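Local coordinates for protein putative acetyltransferase (Clostridium difficile, PDB 3DSB) that probably transfers an acyl group, most likely acetyl, to an unidentified acceptor, as a member of the GNAT acetyltransferase family, at residues 48-58 and 68-76. Residues are numbered along the deposited sequence; the frame is centred on the assembly and turned at random. Where two conformers were deposited one is given.
Sequences LLLDERKGKYH and AQIMYTYEW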
loop_
_atom_site.group_PDB
_atom_site.type_symbol
_atom_site.label_atom_id
_atom_site.label_comp_id
_atom_site.label_asym_id
_atom_site.label_seq_id
_atom_site.Cartn_x
_atom_site.Cartn_y
_atom_site.Cartn_z
ATOM N N LEU A 48 -7.908 2.795 -12.652
ATOM C CA LEU A 48 -8.156 3.397 -11.360
ATOM C C LEU A 48 -9.468 4.198 -11.383
ATOM O O LEU A 48 -10.276 4.101 -10.456
ATOM C CB LEU A 48 -6.938 4.251 -10.979
ATOM C CG LEU A 48 -6.654 4.582 -9.519
ATOM C CD1 LEU A 48 -5.218 5.129 -9.420
ATOM C CD2 LEU A 48 -7.649 5.590 -9.003
ATOM N N LEU A 49 -9.689 4.981 -12.446
ATOM C CA LEU A 49 -10.949 5.762 -12.545
ATOM C C LEU A 49 -12.184 4.873 -12.483
ATOM O O LEU A 49 -13.229 5.310 -11.960
ATOM C CB LEU A 49 -10.954 6.629 -13.804
ATOM C CG LEU A 49 -9.993 7.826 -13.779
ATOM C CD1 LEU A 49 -9.856 8.384 -15.188
ATOM C CD2 LEU A 49 -10.469 8.924 -12.847
ATOM N N LEU A 50 -12.049 3.647 -13.010
ATOM C CA LEU A 50 -13.179 2.729 -13.118
ATOM C C LEU A 50 -13.432 1.960 -11.836
ATOM O O LEU A 50 -14.498 1.329 -11.702
ATOM C CB LEU A 50 -12.951 1.726 -14.255
ATOM C CG LEU A 50 -13.166 2.263 -15.660
ATOM C CD1 LEU A 50 -12.592 1.287 -16.686
ATOM C CD2 LEU A 50 -14.685 2.506 -15.890
ATOM N N ASP A 51 -12.488 1.990 -10.891
ATOM C CA ASP A 51 -12.592 1.146 -9.710
ATOM C C ASP A 51 -12.160 1.854 -8.457
ATOM O O ASP A 51 -10.985 1.902 -8.142
ATOM C CB ASP A 51 -11.804 -0.140 -9.918
ATOM C CG ASP A 51 -12.014 -1.131 -8.816
ATOM O OD1 ASP A 51 -12.868 -0.888 -7.917
ATOM O OD2 ASP A 51 -11.299 -2.169 -8.859
ATOM N N GLU A 52 -13.141 2.391 -7.746
ATOM C CA GLU A 52 -12.949 3.146 -6.510
ATOM C C GLU A 52 -12.263 2.316 -5.409
ATOM O O GLU A 52 -11.712 2.863 -4.436
ATOM C CB GLU A 52 -14.327 3.641 -6.034
ATOM C CG GLU A 52 -15.440 2.526 -6.009
ATOM C CD GLU A 52 -15.778 1.832 -7.396
ATOM O OE1 GLU A 52 -15.937 2.495 -8.488
ATOM O OE2 GLU A 52 -15.906 0.570 -7.369
ATOM N N ARG A 53 -12.315 0.990 -5.545
ATOM C CA ARG A 53 -11.652 0.128 -4.599
ATOM C C ARG A 53 -10.142 0.147 -4.770
ATOM O O ARG A 53 -9.418 -0.202 -3.827
ATOM C CB ARG A 53 -12.198 -1.300 -4.696
ATOM C CG ARG A 53 -13.694 -1.369 -4.415
ATOM C CD ARG A 53 -14.240 -2.739 -4.786
ATOM N NE ARG A 53 -14.334 -2.939 -6.236
ATOM C CZ ARG A 53 -14.711 -4.087 -6.809
ATOM N NH1 ARG A 53 -14.996 -5.155 -6.067
ATOM N NH2 ARG A 53 -14.784 -4.181 -8.131
ATOM N N LYS A 54 -9.648 0.563 -5.947
ATOM C CA LYS A 54 -8.192 0.666 -6.168
ATOM C C LYS A 54 -7.576 1.948 -5.572
ATOM O O LYS A 54 -6.356 2.021 -5.452
ATOM C CB LYS A 54 -7.854 0.607 -7.651
ATOM C CG LYS A 54 -8.084 -0.770 -8.375
ATOM C CD LYS A 54 -7.684 -0.732 -9.845
ATOM C CE LYS A 54 -7.742 -2.110 -10.580
ATOM N NZ LYS A 54 -9.165 -2.604 -10.691
ATOM N N GLY A 55 -8.391 2.938 -5.190
ATOM C CA GLY A 55 -7.861 4.265 -4.844
ATOM C C GLY A 55 -8.727 5.338 -5.476
ATOM O O GLY A 55 -9.756 5.044 -6.121
ATOM N N LYS A 56 -8.329 6.584 -5.288
ATOM C CA LYS A 56 -9.100 7.722 -5.793
ATOM C C LYS A 56 -8.202 8.854 -6.273
ATOM O O LYS A 56 -7.190 9.173 -5.616
ATOM C CB LYS A 56 -10.001 8.297 -4.689
ATOM C CG LYS A 56 -10.956 7.354 -4.024
ATOM C CD LYS A 56 -12.185 7.044 -4.840
ATOM C CE LYS A 56 -13.173 6.303 -3.930
ATOM N NZ LYS A 56 -12.471 5.205 -3.104
ATOM N N TYR A 57 -8.570 9.468 -7.406
ATOM C CA TYR A 57 -8.070 10.778 -7.788
ATOM C C TYR A 57 -9.044 11.832 -7.341
ATOM O O TYR A 57 -10.275 11.663 -7.469
ATOM C CB TYR A 57 -7.946 10.916 -9.299
ATOM C CG TYR A 57 -6.990 9.978 -9.966
ATOM C CD1 TYR A 57 -5.638 10.250 -9.996
ATOM C CD2 TYR A 57 -7.471 8.901 -10.716
ATOM C CE1 TYR A 57 -4.751 9.387 -10.693
ATOM C CE2 TYR A 57 -6.629 8.047 -11.381
ATOM C CZ TYR A 57 -5.258 8.302 -11.383
ATOM O OH TYR A 57 -4.453 7.417 -12.062
ATOM N N HIS A 58 -8.489 12.950 -6.871
ATOM C CA HIS A 58 -9.246 14.192 -6.726
ATOM C C HIS A 58 -8.551 15.221 -7.602
ATOM O O HIS A 58 -7.307 15.230 -7.721
ATOM C CB HIS A 58 -9.284 14.690 -5.273
ATOM C CG HIS A 58 -10.113 13.836 -4.368
ATOM N ND1 HIS A 58 -9.653 12.639 -3.856
ATOM C CD2 HIS A 58 -11.392 13.967 -3.928
ATOM C CE1 HIS A 58 -10.602 12.086 -3.115
ATOM N NE2 HIS A 58 -11.668 12.865 -3.147
ATOM N N ALA A 68 -5.029 20.570 -11.353
ATOM C CA ALA A 68 -4.160 19.786 -10.454
ATOM C C ALA A 68 -4.835 18.520 -10.052
ATOM O O ALA A 68 -6.051 18.385 -10.179
ATOM C CB ALA A 68 -3.795 20.588 -9.217
ATOM N N GLN A 69 -4.022 17.563 -9.594
ATOM C CA GLN A 69 -4.573 16.257 -9.136
ATOM C C GLN A 69 -3.804 15.735 -7.959
ATOM O O GLN A 69 -2.610 16.033 -7.796
ATOM C CB GLN A 69 -4.531 15.211 -10.247
ATOM C CG GLN A 69 -3.122 14.824 -10.704
ATOM C CD GLN A 69 -2.681 13.450 -10.127
ATOM O OE1 GLN A 69 -3.120 12.390 -10.601
ATOM N NE2 GLN A 69 -1.787 13.474 -9.146
ATOM N N ILE A 70 -4.501 14.916 -7.173
ATOM C CA ILE A 70 -3.821 14.152 -6.102
ATOM C C ILE A 70 -4.441 12.758 -6.100
ATOM O O ILE A 70 -5.660 12.611 -6.323
ATOM C CB ILE A 70 -3.992 14.858 -4.710
ATOM C CG1 ILE A 70 -3.152 14.180 -3.634
ATOM C CG2 ILE A 70 -5.449 15.039 -4.320
ATOM C CD1 ILE A 70 -2.884 15.072 -2.368
HETATM N N MSE A 71 -3.613 11.731 -5.891
HETATM C CA MSE A 71 -4.054 10.336 -5.950
HETATM C C MSE A 71 -3.641 9.599 -4.700
HETATM O O MSE A 71 -2.526 9.821 -4.201
HETATM C CB MSE A 71 -3.464 9.603 -7.157
HETATM C CG MSE A 71 -4.146 8.287 -7.435
HETATM SE SE MSE A 71 -3.360 6.746 -6.492
HETATM C CE MSE A 71 -2.116 6.167 -7.880
ATOM N N TYR A 72 -4.543 8.792 -4.154
ATOM C CA TYR A 72 -4.175 7.893 -3.047
ATOM C C TYR A 72 -4.722 6.506 -3.245
ATOM O O TYR A 72 -5.744 6.310 -3.923
ATOM C CB TYR A 72 -4.617 8.418 -1.682
ATOM C CG TYR A 72 -6.089 8.664 -1.524
ATOM C CD1 TYR A 72 -6.980 7.625 -1.238
ATOM C CD2 TYR A 72 -6.617 9.952 -1.653
ATOM C CE1 TYR A 72 -8.360 7.859 -1.079
ATOM C CE2 TYR A 72 -7.952 10.202 -1.472
ATOM C CZ TYR A 72 -8.832 9.169 -1.198
ATOM O OH TYR A 72 -10.162 9.438 -1.004
ATOM N N THR A 73 -4.029 5.550 -2.626
ATOM C CA THR A 73 -4.522 4.181 -2.549
ATOM C C THR A 73 -4.730 3.828 -1.072
ATOM O O THR A 73 -4.406 4.617 -0.185
ATOM C CB THR A 73 -3.506 3.196 -3.148
ATOM O OG1 THR A 73 -2.279 3.311 -2.456
ATOM C CG2 THR A 73 -3.235 3.441 -4.628
ATOM N N TYR A 74 -5.217 2.603 -0.820
ATOM C CA TYR A 74 -5.470 2.173 0.573
ATOM C C TYR A 74 -4.594 1.009 0.961
ATOM O O TYR A 74 -4.274 0.170 0.114
ATOM C CB TYR A 74 -6.885 1.631 0.727
ATOM C CG TYR A 74 -7.910 2.590 0.226
ATOM C CD1 TYR A 74 -8.296 3.645 1.010
ATOM C CD2 TYR A 74 -8.492 2.436 -1.056
ATOM C CE1 TYR A 74 -9.286 4.571 0.559
ATOM C CE2 TYR A 74 -9.451 3.360 -1.524
ATOM C CZ TYR A 74 -9.848 4.420 -0.697
ATOM O OH TYR A 74 -10.798 5.324 -1.128
ATOM N N GLU A 75 -4.264 0.951 2.253
ATOM C CA GLU A 75 -3.696 -0.265 2.831
ATOM C C GLU A 75 -4.552 -0.682 4.013
ATOM O O GLU A 75 -4.611 0.026 5.021
ATOM C CB GLU A 75 -2.286 0.023 3.365
ATOM C CG GLU A 75 -1.707 -1.165 4.149
ATOM C CD GLU A 75 -0.508 -0.806 5.034
ATOM O OE1 GLU A 75 0.098 0.269 4.855
ATOM O OE2 GLU A 75 -0.203 -1.614 5.933
ATOM N N TRP A 76 -5.233 -1.835 3.896
ATOM C CA TRP A 76 -6.047 -2.307 5.021
ATOM C C TRP A 76 -5.123 -2.812 6.131
ATOM O O TRP A 76 -4.226 -3.618 5.871
ATOM C CB TRP A 76 -6.978 -3.441 4.580
ATOM C CG TRP A 76 -7.880 -3.877 5.716
ATOM C CD1 TRP A 76 -7.795 -5.045 6.427
ATOM C CD2 TRP A 76 -8.955 -3.121 6.289
ATOM N NE1 TRP A 76 -8.776 -5.062 7.424
ATOM C CE2 TRP A 76 -9.496 -3.890 7.351
ATOM C CE3 TRP A 76 -9.515 -1.856 6.007
ATOM C CZ2 TRP A 76 -10.580 -3.439 8.114
ATOM C CZ3 TRP A 76 -10.602 -1.424 6.769
ATOM C CH2 TRP A 76 -11.117 -2.202 7.802
HETATM O O HOH W 1 -7.097 11.645 -4.153
#
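Lys56 pairs with Tyr72 and His58 with Ile70 as antiparallel hydrogen-bonded pairs, joining strand 56-62 to strand 65-77 in a beta hairpin of the GNAT sheet; His58 N to Ile70 O measures 2.9 Å. On the face carrying Lys56, His58 and Tyr72, Lys56 CB lies off-centre over the Tyr72 ring, 4.2 Å from its centroid. The His58 and Tyr72 rings meet rim to rim, planes 25° apart, with Tyr72 OH at the imidazole edge, 3.4 Å from His58 CE1. A water hydrogen-bonded to His58 ND1 donates to the carbonyls of Lys56 and Ile70. Bends at chi2 (-78°) and chi4 turn the Lys56 chain back, so that NZ donates to Tyr74 OH at 2.6 Å, in the phenol plane, and to Glu52 O at 2.8 Å. On the other face, selenomethionine Met71 sets CG against Tyr57 CE1 (3.5 Å); in one of two Leu48 conformers, CD1 lies 3.6 Å from Met71 CE, a less certain link to helix 38-50. Further out, Asp51 OD1 takes Arg53 N (an Asx turn) and, from the opposite face, a salt bridge from Arg53 NE; OD2 salt-bridges Lys54 NZ and Arg53 of the second subunit. One ammonium thus ties the turn to the strand's phenol, and its charge would probably polarise that hydroxyl.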